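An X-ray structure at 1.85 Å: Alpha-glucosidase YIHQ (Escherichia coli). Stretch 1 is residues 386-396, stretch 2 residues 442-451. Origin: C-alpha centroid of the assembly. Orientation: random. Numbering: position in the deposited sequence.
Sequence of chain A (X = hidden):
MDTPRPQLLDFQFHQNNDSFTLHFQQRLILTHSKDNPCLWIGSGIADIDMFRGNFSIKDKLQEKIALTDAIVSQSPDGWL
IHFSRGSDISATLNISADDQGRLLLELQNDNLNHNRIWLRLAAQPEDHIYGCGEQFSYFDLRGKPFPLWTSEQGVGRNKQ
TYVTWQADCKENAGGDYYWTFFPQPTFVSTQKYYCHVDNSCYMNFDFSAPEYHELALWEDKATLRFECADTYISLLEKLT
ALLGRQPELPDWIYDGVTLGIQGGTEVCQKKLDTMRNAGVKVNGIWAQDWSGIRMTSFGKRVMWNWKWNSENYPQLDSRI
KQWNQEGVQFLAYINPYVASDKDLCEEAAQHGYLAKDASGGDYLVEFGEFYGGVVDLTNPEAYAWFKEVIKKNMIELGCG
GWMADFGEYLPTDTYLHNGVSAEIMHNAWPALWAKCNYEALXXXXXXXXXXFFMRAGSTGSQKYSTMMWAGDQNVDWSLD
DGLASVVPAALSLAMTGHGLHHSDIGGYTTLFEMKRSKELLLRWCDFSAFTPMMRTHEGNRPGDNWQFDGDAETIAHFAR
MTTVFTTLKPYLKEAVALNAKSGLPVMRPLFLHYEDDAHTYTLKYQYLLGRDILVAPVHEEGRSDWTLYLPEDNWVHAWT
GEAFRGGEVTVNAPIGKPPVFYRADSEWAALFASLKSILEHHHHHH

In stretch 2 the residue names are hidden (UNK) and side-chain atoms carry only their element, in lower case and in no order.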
# COMPACT_ATOMS: atom_id res chain seq x y z
N PHE A 386 9.41 20.86 -7.58
CA PHE A 386 8.15 20.37 -7.04
C PHE A 386 8.25 20.18 -5.53
O PHE A 386 7.31 20.45 -4.81
CB PHE A 386 7.73 19.08 -7.76
CG PHE A 386 6.26 18.89 -7.82
CD1 PHE A 386 5.44 19.87 -8.31
CD2 PHE A 386 5.67 17.73 -7.35
CE1 PHE A 386 4.08 19.67 -8.44
CE2 PHE A 386 4.30 17.57 -7.39
CZ PHE A 386 3.49 18.50 -7.95
N LYS A 387 9.39 19.73 -5.04
CA LYS A 387 9.63 19.75 -3.61
C LYS A 387 9.47 21.17 -3.00
O LYS A 387 8.95 21.34 -1.91
CB LYS A 387 10.97 19.11 -3.33
CG LYS A 387 11.42 19.21 -1.88
CD LYS A 387 12.31 18.03 -1.51
CE LYS A 387 13.50 17.73 -2.42
NZ LYS A 387 14.47 18.84 -2.41
N GLU A 388 9.89 22.22 -3.71
CA GLU A 388 9.68 23.61 -3.23
C GLU A 388 8.26 24.02 -3.25
O GLU A 388 7.81 24.78 -2.38
CB GLU A 388 10.54 24.68 -4.01
CG GLU A 388 12.03 24.49 -3.76
CD GLU A 388 12.48 24.64 -2.30
OE1 GLU A 388 11.99 25.62 -1.68
OE2 GLU A 388 13.30 23.79 -1.77
N VAL A 389 7.53 23.54 -4.24
CA VAL A 389 6.10 23.75 -4.24
C VAL A 389 5.52 23.21 -2.93
O VAL A 389 4.72 23.90 -2.30
CB VAL A 389 5.41 23.09 -5.45
CG1 VAL A 389 3.91 23.04 -5.28
CG2 VAL A 389 5.73 23.83 -6.75
N ILE A 390 5.89 21.99 -2.55
CA ILE A 390 5.39 21.42 -1.31
C ILE A 390 5.80 22.30 -0.15
O ILE A 390 4.97 22.64 0.71
CB ILE A 390 5.85 19.92 -1.08
CG1 ILE A 390 5.20 18.99 -2.13
CG2 ILE A 390 5.37 19.41 0.27
CD1 ILE A 390 5.91 17.63 -2.30
N LYS A 391 7.07 22.69 -0.10
CA LYS A 391 7.58 23.46 1.06
C LYS A 391 6.93 24.82 1.20
O LYS A 391 6.54 25.19 2.28
CB LYS A 391 9.10 23.59 1.01
CG LYS A 391 9.75 22.28 1.36
CD LYS A 391 11.14 22.13 0.79
CE LYS A 391 12.08 23.22 1.22
NZ LYS A 391 13.42 22.79 0.66
N LYS A 392 6.77 25.53 0.08
CA LYS A 392 6.31 26.91 0.12
C LYS A 392 4.79 26.98 0.16
O LYS A 392 4.24 27.83 0.92
CB LYS A 392 6.92 27.71 -1.04
CG LYS A 392 6.18 28.96 -1.53
CD LYS A 392 6.95 30.29 -1.35
CE LYS A 392 7.25 30.63 0.12
NZ LYS A 392 6.07 30.57 1.05
N ASN A 393 4.09 26.08 -0.54
CA ASN A 393 2.66 26.21 -0.67
C ASN A 393 1.83 25.42 0.39
O ASN A 393 0.69 25.76 0.66
CB ASN A 393 2.25 25.87 -2.11
CG ASN A 393 2.78 26.89 -3.14
OD1 ASN A 393 3.39 27.83 -2.80
ND2 ASN A 393 2.60 26.62 -4.37
N MET A 394 2.43 24.41 1.01
CA MET A 394 1.75 23.57 2.03
C MET A 394 2.40 23.71 3.38
O MET A 394 1.75 24.03 4.36
CB MET A 394 1.69 22.11 1.58
CG MET A 394 1.29 22.00 0.09
SD MET A 394 1.15 20.30 -0.63
CE MET A 394 -0.24 19.99 0.32
N ILE A 395 3.69 23.45 3.46
CA ILE A 395 4.34 23.48 4.79
C ILE A 395 4.36 24.88 5.36
O ILE A 395 3.97 25.08 6.51
CB ILE A 395 5.81 22.93 4.76
CG1 ILE A 395 5.78 21.42 4.38
CG2 ILE A 395 6.44 23.11 6.13
CD1 ILE A 395 7.10 20.72 4.07
N GLU A 396 4.78 25.86 4.56
CA GLU A 396 4.78 27.25 5.02
C GLU A 396 3.40 27.82 5.24
O GLU A 396 3.29 28.69 6.03
CB GLU A 396 5.66 28.15 4.11
CG GLU A 396 7.12 27.91 4.44
CD GLU A 396 8.09 28.72 3.57
OE1 GLU A 396 7.69 29.78 2.99
OE2 GLU A 396 9.25 28.27 3.46
N UNK A 442 11.94 16.44 5.44
CA UNK A 442 13.33 16.33 5.97
C UNK A 442 14.00 17.74 5.93
O UNK A 442 14.55 18.18 6.91
o UNK A 442 16.98 13.15 5.41
o UNK A 442 15.94 13.90 3.63
c UNK A 442 14.12 15.35 5.16
c UNK A 442 15.36 14.83 5.82
c UNK A 442 16.16 13.91 4.89
N UNK A 443 13.87 18.42 4.81
CA UNK A 443 14.50 19.70 4.60
C UNK A 443 13.92 20.83 5.44
O UNK A 443 14.59 21.79 5.59
o UNK A 443 14.73 20.15 0.37
c UNK A 443 14.53 20.06 3.12
c UNK A 443 15.37 19.22 0.89
o UNK A 443 15.94 18.35 0.20
c UNK A 443 15.43 19.10 2.36
N UNK A 444 12.72 20.70 6.01
CA UNK A 444 12.09 21.76 6.80
C UNK A 444 12.08 21.39 8.26
O UNK A 444 11.55 22.10 9.09
c UNK A 444 10.56 22.75 5.06
c UNK A 444 10.64 22.01 6.38
o UNK A 444 9.94 20.76 6.28
N UNK A 445 12.67 20.27 8.59
CA UNK A 445 12.68 19.78 9.97
C UNK A 445 11.34 19.28 10.44
O UNK A 445 11.04 19.41 11.62
N UNK A 446 10.51 18.72 9.54
CA UNK A 446 9.18 18.38 9.98
C UNK A 446 8.86 16.89 10.08
O UNK A 446 7.71 16.51 10.30
c UNK A 446 7.80 22.72 10.51
c UNK A 446 8.19 20.67 9.17
c UNK A 446 7.81 21.20 10.52
c UNK A 446 8.17 19.12 9.08
n UNK A 446 6.83 23.16 11.48
N UNK A 447 9.87 16.03 9.99
CA UNK A 447 9.69 14.61 10.23
C UNK A 447 9.20 14.39 11.65
O UNK A 447 9.69 15.00 12.57
c UNK A 447 12.61 13.03 8.13
c UNK A 447 10.16 12.94 7.59
c UNK A 447 10.95 13.80 9.89
c UNK A 447 11.26 13.68 8.39
N UNK A 448 8.15 13.58 11.85
CA UNK A 448 7.56 13.41 13.18
C UNK A 448 6.62 14.53 13.61
O UNK A 448 6.00 14.45 14.65
N UNK A 449 6.40 15.53 12.75
CA UNK A 449 5.47 16.61 13.04
C UNK A 449 4.39 16.77 12.00
O UNK A 449 3.24 17.12 12.32
o UNK A 449 9.18 19.18 14.56
o UNK A 449 7.54 20.50 13.94
c UNK A 449 7.97 19.40 14.35
c UNK A 449 6.21 17.99 13.18
c UNK A 449 6.97 18.24 14.50
N UNK A 450 4.75 16.62 10.75
CA UNK A 450 3.81 16.60 9.64
C UNK A 450 3.60 15.16 9.17
O UNK A 450 4.55 14.38 9.10
c UNK A 450 4.22 18.98 8.94
c UNK A 450 4.90 19.98 7.99
c UNK A 450 4.34 17.51 8.48
c UNK A 450 3.62 17.32 7.14
N UNK A 451 2.36 14.85 8.81
CA UNK A 451 2.01 13.47 8.34
C UNK A 451 1.37 13.52 6.94
O UNK A 451 0.26 14.09 6.76
c UNK A 451 -0.42 10.83 8.51
c UNK A 451 1.09 12.77 9.41
c UNK A 451 0.95 11.33 8.89
c UNK A 451 2.05 10.35 9.17

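Position 442 carries three side-chain carbons in a row, the third bearing two oxygens, a carboxylate on a two-methylene arm. It stays out of reach of stretch 1, and the atoms identify Glu-442, on a helix that enters from earlier in the chain.

Position 443 has the same composition, three carbons ending in two oxygens, but here the CA-to-CB bond points toward stretch 1. One oxygen lies 3.0 Å from Lys-387 NZ and the other 3.0 Å from Lys-391 NZ. A carboxylate held by two ammonium groups, on an arm of glutamate length, makes this Glu-443. Its chi1 is m and its chi2 t, so the arm is extended at chi2. The hydrogen bond from Lys-387 NZ to OE2 is joined by a second, from Lys-387 NZ to OE1 of Glu-443 at 3.1 Å, so this lysine spans both oxygens.

At position 444 the first side-chain carbon bears one oxygen and one further carbon. The terminal carbon packs 3.8 Å from Lys-391 CG, and the oxygen is 3.6 Å from Ile-395 CD1. This is Thr-444, whose OG1 is hydrogen-bonded to a residue just outside the stretch. Its CA is 7.5 Å from the CA of Lys-391, the nearest approach of the two backbones.

Position 445 has no side-chain atoms and is Gly-445. Its phi of 71° favours glycine, and it leaves the helical conformation in a Schellman motif; its N donates to Glu-442 O at 3.3 Å.

Position 446 has four carbons in a row ending in nitrogen, and the second carbon lies 4.3 Å from Ile-395 CG2, a marginal contact; this is Lys-446, and the carbon is its CG.

Position 447 shows four carbons forked at the second and makes no contact with stretch 1; it is Leu-447. Position 448 again lacks a side chain. With phi 81° and psi 1°, a CB would be jammed against the carbonyl oxygen of Leu-447, so Gly-448 suits its backbone.

At position 449, three carbons end in two oxygens, out of reach of stretch 1. This is Glu-449; its OE1 forms a long salt bridge with Lys-446 NZ at 3.7 Å.

Position 450 has four carbons forked at the first, one arm two carbons long. The end of that arm meets Ile-395 CG2 at 4.0 Å, and the residue is Ile-450, with CD1 making this apolar contact.

Position 451 has four carbons forked at the second and lies beyond reach of stretch 1: Leu-451, in a strand.

The contact, burying 320 Å², joins a charged end to an apolar one. Lys-387 and Lys-391, one helical turn apart, both bind Glu-443. Lys-391 NZ also bonds Glu-388 OE2 at 2.6 Å, placing a lysine between two carboxylates whose nearest oxygens, Glu-388 OE2 and Glu-443 OE1, are 4.5 Å apart. Further along the helix, buried Ile-395 reaches Thr-444, Lys-446 and Ile-450.

Stretch 2 442-451: EETGKLGEIL
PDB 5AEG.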